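Local coordinates for protein putidaredoxin reductase (Pseudomonas putida, PDB 1Q1R) that probably passes electrons from NADH, by way of its bound FAD, to putidaredoxin, the iron-sulfur partner of the cytochrome P450cam monooxygenase, at residues H43-L53 / L133-R143; Q145-G156 / L237-I246. All blocks are in the same frame, centred on the assembly; numbering follows the deposited sequence.

Interaction 1: H43-L53 / L133-R143. With FAD (flavin-adenine dinucleotide), chain C.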
loop_
_atom_site.group_PDB
_atom_site.type_symbol
_atom_site.label_atom_id
_atom_site.label_comp_id
_atom_site.label_asym_id
_atom_site.label_seq_id
_atom_site.Cartn_x
_atom_site.Cartn_y
_atom_site.Cartn_z
ATOM N N HIS A 43 5.252 10.243 -8.890
ATOM C CA HIS A 43 3.838 10.564 -8.719
ATOM C C HIS A 43 3.148 9.730 -7.642
ATOM O O HIS A 43 3.627 8.661 -7.264
ATOM C CB HIS A 43 3.102 10.325 -10.033
ATOM C CG HIS A 43 3.115 8.888 -10.457
ATOM N ND1 HIS A 43 4.140 8.340 -11.197
ATOM C CD2 HIS A 43 2.275 7.867 -10.166
ATOM C CE1 HIS A 43 3.936 7.042 -11.340
ATOM N NE2 HIS A 43 2.811 6.730 -10.724
ATOM N N HIS A 44 1.999 10.223 -7.178
ATOM C CA HIS A 44 1.195 9.533 -6.171
ATOM C C HIS A 44 0.647 8.251 -6.793
ATOM O O HIS A 44 0.429 8.186 -8.007
ATOM C CB HIS A 44 0.007 10.406 -5.746
ATOM C CG HIS A 44 0.395 11.658 -5.021
ATOM N ND1 HIS A 44 0.755 11.666 -3.691
ATOM C CD2 HIS A 44 0.486 12.942 -5.444
ATOM C CE1 HIS A 44 1.050 12.903 -3.325
ATOM N NE2 HIS A 44 0.893 13.696 -4.370
ATOM N N LEU A 45 0.414 7.243 -5.957
ATOM C CA LEU A 45 -0.133 5.973 -6.416
ATOM C C LEU A 45 -1.635 5.814 -6.155
ATOM O O LEU A 45 -2.366 5.316 -7.013
ATOM C CB LEU A 45 0.614 4.809 -5.753
ATOM C CG LEU A 45 1.624 4.024 -6.590
ATOM C CD1 LEU A 45 2.344 4.947 -7.558
ATOM C CD2 LEU A 45 2.592 3.295 -5.664
ATOM N N PRO A 46 -2.116 6.233 -4.969
ATOM C CA PRO A 46 -3.545 6.102 -4.644
ATOM C C PRO A 46 -4.550 6.514 -5.719
ATOM O O PRO A 46 -5.556 5.838 -5.914
ATOM C CB PRO A 46 -3.685 6.921 -3.363
ATOM C CG PRO A 46 -2.364 6.667 -2.688
ATOM C CD PRO A 46 -1.377 6.820 -3.834
ATOM N N PRO A 47 -4.294 7.622 -6.435
ATOM C CA PRO A 47 -5.240 8.047 -7.471
ATOM C C PRO A 47 -5.378 7.042 -8.616
ATOM O O PRO A 47 -6.373 7.061 -9.336
ATOM C CB PRO A 47 -4.653 9.374 -7.960
ATOM C CG PRO A 47 -3.907 9.896 -6.765
ATOM C CD PRO A 47 -3.240 8.638 -6.237
ATOM N N LEU A 48 -4.385 6.168 -8.774
ATOM C CA LEU A 48 -4.389 5.188 -9.860
ATOM C C LEU A 48 -5.485 4.123 -9.820
ATOM O O LEU A 48 -5.688 3.412 -10.806
ATOM C CB LEU A 48 -3.013 4.518 -9.980
ATOM C CG LEU A 48 -1.825 5.469 -10.170
ATOM C CD1 LEU A 48 -0.582 4.664 -10.489
ATOM C CD2 LEU A 48 -2.109 6.464 -11.281
ATOM N N SER A 49 -6.171 3.983 -8.688
ATOM C CA SER A 49 -7.288 3.039 -8.602
ATOM C C SER A 49 -8.513 3.844 -8.167
ATOM O O SER A 49 -9.559 3.284 -7.830
ATOM C CB SER A 49 -7.007 1.917 -7.597
ATOM O OG SER A 49 -6.695 2.429 -6.314
ATOM N N LYS A 50 -8.370 5.168 -8.199
ATOM C CA LYS A 50 -9.432 6.081 -7.797
ATOM C C LYS A 50 -9.769 7.140 -8.862
ATOM O O LYS A 50 -10.162 6.793 -9.977
ATOM C CB LYS A 50 -9.051 6.744 -6.463
ATOM C CG LYS A 50 -8.740 5.724 -5.358
ATOM C CD LYS A 50 -8.247 6.392 -4.076
ATOM C CE LYS A 50 -7.869 5.358 -3.027
ATOM N NZ LYS A 50 -6.738 4.484 -3.463
ATOM N N ALA A 51 -9.608 8.419 -8.525
ATOM C CA ALA A 51 -9.945 9.511 -9.442
ATOM C C ALA A 51 -9.184 9.543 -10.773
ATOM O O ALA A 51 -9.750 9.934 -11.800
ATOM C CB ALA A 51 -9.796 10.869 -8.723
ATOM N N TYR A 52 -7.910 9.161 -10.770
ATOM C CA TYR A 52 -7.165 9.174 -12.021
ATOM C C TYR A 52 -7.662 8.026 -12.902
ATOM O O TYR A 52 -7.874 8.202 -14.103
ATOM C CB TYR A 52 -5.662 9.031 -11.787
ATOM C CG TYR A 52 -4.863 9.386 -13.025
ATOM C CD1 TYR A 52 -4.818 10.704 -13.490
ATOM C CD2 TYR A 52 -4.197 8.410 -13.759
ATOM C CE1 TYR A 52 -4.132 11.040 -14.660
ATOM C CE2 TYR A 52 -3.501 8.740 -14.937
ATOM C CZ TYR A 52 -3.476 10.057 -15.375
ATOM O OH TYR A 52 -2.793 10.396 -16.520
ATOM N N LEU A 53 -7.854 6.853 -12.304
ATOM C CA LEU A 53 -8.353 5.710 -13.060
ATOM C C LEU A 53 -9.734 6.064 -13.605
ATOM O O LEU A 53 -10.140 5.570 -14.654
ATOM C CB LEU A 53 -8.441 4.460 -12.176
ATOM C CG LEU A 53 -8.803 3.158 -12.898
ATOM C CD1 LEU A 53 -7.710 2.811 -13.908
ATOM C CD2 LEU A 53 -8.956 2.026 -11.890
ATOM N N LEU A 133 -1.802 -3.639 -11.780
ATOM C CA LEU A 133 -1.913 -2.199 -11.554
ATOM C C LEU A 133 -0.933 -1.694 -10.507
ATOM O O LEU A 133 -1.149 -1.864 -9.311
ATOM C CB LEU A 133 -3.342 -1.827 -11.144
ATOM C CG LEU A 133 -3.600 -0.358 -10.761
ATOM C CD1 LEU A 133 -3.153 0.580 -11.884
ATOM C CD2 LEU A 133 -5.083 -0.170 -10.467
ATOM N N ARG A 134 0.148 -1.069 -10.966
ATOM C CA ARG A 134 1.153 -0.537 -10.056
ATOM C C ARG A 134 1.801 0.725 -10.633
ATOM O O ARG A 134 2.089 1.665 -9.900
ATOM C CB ARG A 134 2.225 -1.604 -9.778
ATOM C CG ARG A 134 2.718 -1.696 -8.316
ATOM C CD ARG A 134 3.348 -0.409 -7.841
ATOM N NE ARG A 134 4.207 -0.560 -6.657
ATOM C CZ ARG A 134 3.786 -0.827 -5.420
ATOM N NH1 ARG A 134 2.497 -0.997 -5.158
ATOM N NH2 ARG A 134 4.663 -0.871 -4.427
ATOM N N THR A 135 2.015 0.755 -11.947
ATOM C CA THR A 135 2.655 1.907 -12.579
ATOM C C THR A 135 1.672 2.842 -13.270
ATOM O O THR A 135 0.521 2.488 -13.518
ATOM C CB THR A 135 3.681 1.473 -13.639
ATOM O OG1 THR A 135 2.986 0.905 -14.761
ATOM C CG2 THR A 135 4.644 0.439 -13.060
ATOM N N LEU A 136 2.139 4.046 -13.584
ATOM C CA LEU A 136 1.296 5.017 -14.266
ATOM C C LEU A 136 0.916 4.419 -15.620
ATOM O O LEU A 136 -0.214 4.572 -16.079
ATOM C CB LEU A 136 2.050 6.332 -14.462
ATOM C CG LEU A 136 1.308 7.444 -15.210
ATOM C CD1 LEU A 136 -0.003 7.762 -14.502
ATOM C CD2 LEU A 136 2.199 8.687 -15.285
ATOM N N GLU A 137 1.865 3.726 -16.244
ATOM C CA GLU A 137 1.621 3.099 -17.534
ATOM C C GLU A 137 0.482 2.091 -17.391
ATOM O O GLU A 137 -0.429 2.064 -18.222
ATOM C CB GLU A 137 2.891 2.407 -18.053
ATOM C CG GLU A 137 2.694 1.706 -19.390
ATOM C CD GLU A 137 3.932 0.953 -19.855
ATOM O OE1 GLU A 137 5.008 1.578 -19.966
ATOM O OE2 GLU A 137 3.828 -0.264 -20.116
ATOM N N ASP A 138 0.525 1.276 -16.333
ATOM C CA ASP A 138 -0.532 0.294 -16.084
ATOM C C ASP A 138 -1.884 0.992 -15.988
ATOM O O ASP A 138 -2.859 0.577 -16.611
ATOM C CB ASP A 138 -0.340 -0.449 -14.748
ATOM C CG ASP A 138 0.845 -1.392 -14.744
ATOM O OD1 ASP A 138 1.199 -1.945 -15.807
ATOM O OD2 ASP A 138 1.405 -1.597 -13.651
ATOM N N ALA A 139 -1.935 2.035 -15.166
ATOM C CA ALA A 139 -3.167 2.776 -14.936
ATOM C C ALA A 139 -3.760 3.375 -16.203
ATOM O O ALA A 139 -4.959 3.278 -16.430
ATOM C CB ALA A 139 -2.936 3.882 -13.886
ATOM N N GLU A 140 -2.924 3.991 -17.032
ATOM C CA GLU A 140 -3.420 4.604 -18.259
ATOM C C GLU A 140 -3.871 3.554 -19.280
ATOM O O GLU A 140 -4.875 3.747 -19.973
ATOM C CB GLU A 140 -2.355 5.556 -18.825
ATOM C CG GLU A 140 -1.985 6.632 -17.790
ATOM C CD GLU A 140 -1.129 7.774 -18.328
ATOM O OE1 GLU A 140 -0.170 7.524 -19.077
ATOM O OE2 GLU A 140 -1.414 8.935 -17.977
ATOM N N CYS A 141 -3.151 2.436 -19.354
ATOM C CA CYS A 141 -3.517 1.350 -20.270
ATOM C C CYS A 141 -4.888 0.805 -19.863
ATOM O O CYS A 141 -5.752 0.546 -20.703
ATOM C CB CYS A 141 -2.475 0.228 -20.207
ATOM S SG CYS A 141 -2.910 -1.284 -21.132
ATOM N N ILE A 142 -5.086 0.628 -18.562
ATOM C CA ILE A 142 -6.361 0.137 -18.064
ATOM C C ILE A 142 -7.472 1.172 -18.285
ATOM O O ILE A 142 -8.541 0.851 -18.817
ATOM C CB ILE A 142 -6.280 -0.201 -16.554
ATOM C CG1 ILE A 142 -5.468 -1.484 -16.345
ATOM C CG2 ILE A 142 -7.696 -0.353 -15.972
ATOM C CD1 ILE A 142 -4.979 -1.673 -14.916
ATOM N N ARG A 143 -7.231 2.416 -17.877
ATOM C CA ARG A 143 -8.255 3.446 -18.040
ATOM C C ARG A 143 -8.773 3.572 -19.470
ATOM O O ARG A 143 -9.976 3.735 -19.681
ATOM C CB ARG A 143 -7.750 4.812 -17.585
ATOM C CG ARG A 143 -8.779 5.915 -17.858
ATOM C CD ARG A 143 -8.111 7.159 -18.385
ATOM N NE ARG A 143 -7.667 8.016 -17.303
ATOM C CZ ARG A 143 -6.508 8.664 -17.272
ATOM N NH1 ARG A 143 -5.635 8.557 -18.279
ATOM N NH2 ARG A 143 -6.236 9.433 -16.228
HETATM P PA FAD C . 7.174 2.039 -4.783
HETATM O O1A FAD C . 7.086 0.688 -5.388
HETATM O O2A FAD C . 6.069 2.994 -5.022
HETATM O O5B FAD C . 8.539 2.739 -5.242
HETATM C C5B FAD C . 9.756 1.999 -5.393
HETATM C C4B FAD C . 10.448 2.442 -6.695
HETATM O O4B FAD C . 11.854 2.004 -6.687
HETATM C C3B FAD C . 9.805 1.767 -7.916
HETATM O O3B FAD C . 9.787 2.694 -9.010
HETATM C C2B FAD C . 10.761 0.643 -8.230
HETATM O O2B FAD C . 10.696 0.307 -9.619
HETATM C C1B FAD C . 12.095 1.290 -7.919
HETATM N N9A FAD C . 13.229 0.331 -7.813
HETATM C C8A FAD C . 13.222 -0.865 -7.197
HETATM N N7A FAD C . 14.424 -1.436 -7.340
HETATM C C5A FAD C . 15.190 -0.604 -8.042
HETATM C C6A FAD C . 16.508 -0.657 -8.498
HETATM N N6A FAD C . 17.264 -1.725 -8.249
HETATM N N1A FAD C . 17.009 0.386 -9.207
HETATM C C2A FAD C . 16.256 1.462 -9.475
HETATM N N3A FAD C . 14.986 1.529 -9.048
HETATM C C4A FAD C . 14.437 0.516 -8.336
HETATM N N1 FAD C . -1.727 3.319 0.206
HETATM C C2 FAD C . -2.585 3.983 1.092
HETATM O O2 FAD C . -2.201 4.259 2.228
HETATM N N3 FAD C . -3.877 4.340 0.667
HETATM C C4 FAD C . -4.301 4.035 -0.648
HETATM O O4 FAD C . -5.417 4.393 -1.020
HETATM C C4X FAD C . -3.440 3.365 -1.533
HETATM N N5 FAD C . -3.819 3.112 -2.819
HETATM C C5X FAD C . -2.981 2.530 -3.725
HETATM C C6 FAD C . -3.405 2.313 -5.053
HETATM C C7 FAD C . -2.529 1.733 -5.998
HETATM C C7M FAD C . -3.029 1.475 -7.432
HETATM C C8 FAD C . -1.212 1.374 -5.611
HETATM C C8M FAD C . -0.222 0.765 -6.616
HETATM C C9 FAD C . -0.791 1.590 -4.287
HETATM C C9A FAD C . -1.669 2.164 -3.342
HETATM N N10 FAD C . -1.256 2.404 -2.003
HETATM C C10 FAD C . -2.150 3.014 -1.099
HETATM C "C1'" FAD C . 0.111 2.003 -1.548
HETATM C "C2'" FAD C . 1.037 3.220 -1.484
HETATM O "O2'" FAD C . 0.930 3.955 -2.707
HETATM C "C3'" FAD C . 2.498 2.790 -1.253
HETATM O "O3'" FAD C . 2.564 1.969 -0.080
HETATM C "C4'" FAD C . 3.403 4.016 -1.077
HETATM O "O4'" FAD C . 3.329 4.837 -2.245
HETATM C "C5'" FAD C . 4.873 3.626 -0.841
HETATM O "O5'" FAD C . 5.492 3.089 -2.021
HETATM P P FAD C . 7.099 2.913 -2.042
HETATM O O1P FAD C . 7.698 4.206 -2.433
HETATM O O2P FAD C . 7.505 2.323 -0.747
HETATM O O3P FAD C . 7.357 1.794 -3.190
#
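R143 and Y52 show how one arginine can hold a tyrosine by both ring and backbone. The guanidinium sits over one face of the ring as a cation-pi pair, R143 CZ being 4.0 Å from the Y52 ring centroid, yet the two planes are 62° apart, with R143 NH2 dipping toward the ring. That nitrogen also donates to Y52 O at 3.0 Å, tilted from the carbonyl plane, and NE adds a weak bond. With CG anti to the backbone N (chi1 -166°), the Y52 ring swings toward the helix, and its hydroxyl donates to E140 OE2 in a very short 2.5 Å bond. L53 follows with carbon contacts, its CD1 lying 3.8 Å from I142 CG2, while L48 CD2 meets A139 CB at 3.8 Å. At the other end both segments reach the cofactor: R134 NH2 donates to FAD O1A at 3.0 Å and K50 NZ to FAD O4 at 2.8 Å. A capping box of T135 and D138 starts helix 136-144, whose side packs on the flavin-binding loop; L53 and L133 also touch helix 159-170, and I142 packs on strand 130-132.

Interaction 2: Q145-G156 / L237-I246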
loop_
_atom_site.group_PDB
_atom_site.type_symbol
_atom_site.label_atom_id
_atom_site.label_comp_id
_atom_site.label_asym_id
_atom_site.label_seq_id
_atom_site.Cartn_x
_atom_site.Cartn_y
_atom_site.Cartn_z
ATOM N N GLN A 145 -9.209 1.417 -21.481
ATOM C CA GLN A 145 -10.084 0.285 -21.752
ATOM C C GLN A 145 -11.280 0.146 -20.811
ATOM O O GLN A 145 -11.975 -0.867 -20.846
ATOM C CB GLN A 145 -9.257 -1.001 -21.748
ATOM C CG GLN A 145 -8.116 -0.953 -22.761
ATOM C CD GLN A 145 -7.253 -2.190 -22.752
ATOM O OE1 GLN A 145 -7.663 -3.253 -23.231
ATOM N NE2 GLN A 145 -6.048 -2.065 -22.199
ATOM N N LEU A 146 -11.521 1.140 -19.963
ATOM C CA LEU A 146 -12.676 1.063 -19.066
ATOM C C LEU A 146 -13.863 1.552 -19.886
ATOM O O LEU A 146 -14.290 2.694 -19.771
ATOM C CB LEU A 146 -12.462 1.939 -17.827
ATOM C CG LEU A 146 -11.370 1.447 -16.871
ATOM C CD1 LEU A 146 -11.314 2.363 -15.655
ATOM C CD2 LEU A 146 -11.659 0.012 -16.432
ATOM N N ILE A 147 -14.389 0.653 -20.709
ATOM C CA ILE A 147 -15.476 0.956 -21.631
ATOM C C ILE A 147 -16.841 0.397 -21.258
ATOM O O ILE A 147 -16.980 -0.789 -20.961
ATOM C CB ILE A 147 -15.091 0.440 -23.024
ATOM C CG1 ILE A 147 -13.744 1.058 -23.423
ATOM C CG2 ILE A 147 -16.182 0.767 -24.036
ATOM C CD1 ILE A 147 -13.039 0.320 -24.526
ATOM N N ALA A 148 -17.852 1.256 -21.303
ATOM C CA ALA A 148 -19.215 0.857 -20.972
ATOM C C ALA A 148 -19.639 -0.399 -21.723
ATOM O O ALA A 148 -19.401 -0.540 -22.930
ATOM C CB ALA A 148 -20.187 2.000 -21.271
ATOM N N ASP A 149 -20.261 -1.311 -20.983
ATOM C CA ASP A 149 -20.756 -2.576 -21.504
ATOM C C ASP A 149 -19.696 -3.620 -21.850
ATOM O O ASP A 149 -20.029 -4.761 -22.159
ATOM C CB ASP A 149 -21.690 -2.325 -22.693
ATOM C CG ASP A 149 -22.869 -1.434 -22.319
ATOM O OD1 ASP A 149 -23.471 -1.662 -21.246
ATOM O OD2 ASP A 149 -23.199 -0.508 -23.091
ATOM N N ASN A 150 -18.421 -3.252 -21.797
ATOM C CA ASN A 150 -17.388 -4.243 -22.054
ATOM C C ASN A 150 -17.259 -5.073 -20.784
ATOM O O ASN A 150 -17.680 -4.644 -19.703
ATOM C CB ASN A 150 -16.055 -3.581 -22.421
ATOM C CG ASN A 150 -15.879 -3.444 -23.924
ATOM O OD1 ASN A 150 -16.861 -3.411 -24.667
ATOM N ND2 ASN A 150 -14.632 -3.353 -24.377
ATOM N N ARG A 151 -16.689 -6.264 -20.909
ATOM C CA ARG A 151 -16.561 -7.143 -19.759
ATOM C C ARG A 151 -15.192 -7.157 -19.106
ATOM O O ARG A 151 -14.176 -7.432 -19.746
ATOM C CB ARG A 151 -16.971 -8.566 -20.156
ATOM C CG ARG A 151 -18.468 -8.704 -20.418
ATOM C CD ARG A 151 -18.805 -9.968 -21.201
ATOM N NE ARG A 151 -20.249 -10.147 -21.336
ATOM C CZ ARG A 151 -21.037 -10.631 -20.378
ATOM N NH1 ARG A 151 -20.522 -10.995 -19.210
ATOM N NH2 ARG A 151 -22.344 -10.740 -20.582
ATOM N N LEU A 152 -15.180 -6.860 -17.811
ATOM C CA LEU A 152 -13.951 -6.858 -17.036
ATOM C C LEU A 152 -13.960 -7.983 -16.018
ATOM O O LEU A 152 -14.985 -8.276 -15.402
ATOM C CB LEU A 152 -13.776 -5.534 -16.280
ATOM C CG LEU A 152 -12.726 -5.536 -15.149
ATOM C CD1 LEU A 152 -11.332 -5.740 -15.726
ATOM C CD2 LEU A 152 -12.786 -4.224 -14.377
ATOM N N VAL A 153 -12.811 -8.621 -15.862
ATOM C CA VAL A 153 -12.657 -9.649 -14.857
ATOM C C VAL A 153 -11.455 -9.232 -14.033
ATOM O O VAL A 153 -10.348 -9.085 -14.553
ATOM C CB VAL A 153 -12.396 -11.049 -15.446
ATOM C CG1 VAL A 153 -12.100 -12.026 -14.306
ATOM C CG2 VAL A 153 -13.617 -11.530 -16.225
ATOM N N VAL A 154 -11.692 -8.999 -12.749
ATOM C CA VAL A 154 -10.636 -8.617 -11.828
ATOM C C VAL A 154 -10.236 -9.881 -11.069
ATOM O O VAL A 154 -11.092 -10.568 -10.513
ATOM C CB VAL A 154 -11.132 -7.567 -10.798
ATOM C CG1 VAL A 154 -10.012 -7.223 -9.833
ATOM C CG2 VAL A 154 -11.649 -6.319 -11.522
ATOM N N ILE A 155 -8.945 -10.191 -11.059
ATOM C CA ILE A 155 -8.456 -11.367 -10.345
ATOM C C ILE A 155 -7.747 -10.900 -9.081
ATOM O O ILE A 155 -6.640 -10.359 -9.138
ATOM C CB ILE A 155 -7.484 -12.187 -11.215
ATOM C CG1 ILE A 155 -8.173 -12.573 -12.528
ATOM C CG2 ILE A 155 -7.053 -13.447 -10.465
ATOM C CD1 ILE A 155 -7.237 -13.148 -13.578
ATOM N N GLY A 156 -8.404 -11.098 -7.940
ATOM C CA GLY A 156 -7.834 -10.689 -6.666
ATOM C C GLY A 156 -8.809 -9.780 -5.938
ATOM O O GLY A 156 -9.272 -8.787 -6.500
ATOM N N LEU A 237 -15.584 -17.273 -18.266
ATOM C CA LEU A 237 -15.967 -15.879 -18.101
ATOM C C LEU A 237 -15.414 -15.078 -19.275
ATOM O O LEU A 237 -14.212 -14.840 -19.353
ATOM C CB LEU A 237 -15.403 -15.329 -16.786
ATOM C CG LEU A 237 -15.905 -15.986 -15.495
ATOM C CD1 LEU A 237 -15.061 -15.518 -14.325
ATOM C CD2 LEU A 237 -17.370 -15.643 -15.279
ATOM N N PRO A 238 -16.284 -14.667 -20.212
ATOM C CA PRO A 238 -15.817 -13.889 -21.363
ATOM C C PRO A 238 -15.295 -12.553 -20.845
ATOM O O PRO A 238 -15.897 -11.960 -19.954
ATOM C CB PRO A 238 -17.076 -13.742 -22.209
ATOM C CG PRO A 238 -18.163 -13.675 -21.167
ATOM C CD PRO A 238 -17.755 -14.774 -20.206
ATOM N N ALA A 239 -14.177 -12.084 -21.388
ATOM C CA ALA A 239 -13.609 -10.828 -20.918
ATOM C C ALA A 239 -12.994 -9.974 -22.013
ATOM O O ALA A 239 -12.360 -10.486 -22.933
ATOM C CB ALA A 239 -12.559 -11.110 -19.851
ATOM N N ASP A 240 -13.192 -8.665 -21.901
ATOM C CA ASP A 240 -12.610 -7.718 -22.846
ATOM C C ASP A 240 -11.373 -7.136 -22.171
ATOM O O ASP A 240 -10.476 -6.609 -22.828
ATOM C CB ASP A 240 -13.595 -6.590 -23.158
ATOM C CG ASP A 240 -14.820 -7.079 -23.893
ATOM O OD1 ASP A 240 -14.653 -7.678 -24.973
ATOM O OD2 ASP A 240 -15.946 -6.866 -23.393
ATOM N N LEU A 241 -11.335 -7.248 -20.845
ATOM C CA LEU A 241 -10.228 -6.722 -20.056
ATOM C C LEU A 241 -10.034 -7.559 -18.798
ATOM O O LEU A 241 -11.005 -7.985 -18.175
ATOM C CB LEU A 241 -10.527 -5.272 -19.660
ATOM C CG LEU A 241 -9.483 -4.485 -18.868
ATOM C CD1 LEU A 241 -8.217 -4.307 -19.704
ATOM C CD2 LEU A 241 -10.069 -3.121 -18.488
ATOM N N VAL A 242 -8.779 -7.793 -18.433
ATOM C CA VAL A 242 -8.461 -8.564 -17.237
ATOM C C VAL A 242 -7.428 -7.802 -16.431
ATOM O O VAL A 242 -6.377 -7.425 -16.945
ATOM C CB VAL A 242 -7.882 -9.966 -17.572
ATOM C CG1 VAL A 242 -7.494 -10.689 -16.280
ATOM C CG2 VAL A 242 -8.910 -10.792 -18.341
ATOM N N ILE A 243 -7.742 -7.558 -15.166
ATOM C CA ILE A 243 -6.834 -6.850 -14.278
ATOM C C ILE A 243 -6.526 -7.783 -13.119
ATOM O O ILE A 243 -7.430 -8.240 -12.421
ATOM C CB ILE A 243 -7.474 -5.557 -13.760
ATOM C CG1 ILE A 243 -7.722 -4.608 -14.937
ATOM C CG2 ILE A 243 -6.572 -4.912 -12.707
ATOM C CD1 ILE A 243 -8.595 -3.420 -14.590
ATOM N N ALA A 244 -5.245 -8.076 -12.930
ATOM C CA ALA A 244 -4.832 -8.985 -11.873
ATOM C C ALA A 244 -4.132 -8.274 -10.722
ATOM O O ALA A 244 -3.313 -7.377 -10.928
ATOM C CB ALA A 244 -3.915 -10.073 -12.452
ATOM N N GLY A 245 -4.464 -8.698 -9.508
ATOM C CA GLY A 245 -3.866 -8.122 -8.321
ATOM C C GLY A 245 -3.912 -9.157 -7.213
ATOM O O GLY A 245 -4.887 -9.231 -6.467
ATOM N N ILE A 246 -2.861 -9.963 -7.113
ATOM C CA ILE A 246 -2.802 -11.004 -6.096
ATOM C C ILE A 246 -1.700 -10.758 -5.073
ATOM O O ILE A 246 -1.110 -11.701 -4.549
ATOM C CB ILE A 246 -2.584 -12.393 -6.734
ATOM C CG1 ILE A 246 -1.281 -12.402 -7.534
ATOM C CG2 ILE A 246 -3.762 -12.738 -7.628
ATOM C CD1 ILE A 246 -0.890 -13.765 -8.053
HETATM O O HOH W 1 -10.050 -4.133 -23.636
#
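Two neighbouring parallel strands, 151-155 and 241-244, pair here inside the five-stranded parallel sheet of a Rossmann-type domain, which in a reductase of the glutathione reductase fold probably binds the pyridine nucleotide. Strand 241-244 lies between 130-132 and 151-155, and the paired axes run 14° apart. Backbone bonds zip them in regular register: V153 N donates to L241 O, I243 N to V153 O, I155 N to I243 O and G245 N to I155 O. L152, V154, L241 and I243 share one face of the sheet, and the first two, with I243, pack against helix 159-170; with CG anti to the backbone N (chi1 165°), L152 brings its CD1 across to I243 CD1 at 3.8 Å. On the other face I155 CD1 meets V242 CG1 at 3.7 Å, and V153 CG2 presses on A239 CB, while V153 and V242 also touch strand 226-231. The entry to the pair is polar. R151 O accepts from both D240 N, at 2.7 Å, and L241 N, and D240 OD2 answers by taking R151 N on its anti lone pair, also at 2.7 Å and nearly straight at 170°. Without the D240 carboxylate, as with an alanine here, R151 N would probably lose this acceptor and the start of the strand would be less firmly pinned. Nearby, a water donates to both Q145 OE1 and D240 O, while Q145 NE2 is held by N128 O, and the Q145 amide lies against L241 CD1. At the far end comes G156, first glycine of an apparent GxGxxG turn. A side chain there would clash with G245 O and also jam against the preceding carbonyl; as glycine, it instead brings its CA to 3.3 Å from G245 O in a CA-H...O contact.

Both contacts are partly buried, but their chemistry follows their place. Interaction 1 docks a loop on a helix beside the cofactor, with a charged and aromatic cluster at one end and leucine packing between; interaction 2 joins two strands within a sheet, where backbone bonds do most of the joining, helped at one end by the D240 carboxylate, and aliphatic faces fill the space on both sides. Helix 136-144 of interaction 1 leads along the chain into strand 151-155 of interaction 2, and the two touch directly: I142 CG2 lies 3.5 Å from I243 CD1, and L53 O packs against L146 CD1. Helix 159-170 borders both, V164 touching L133 of the first contact and V154 and I243 of the second.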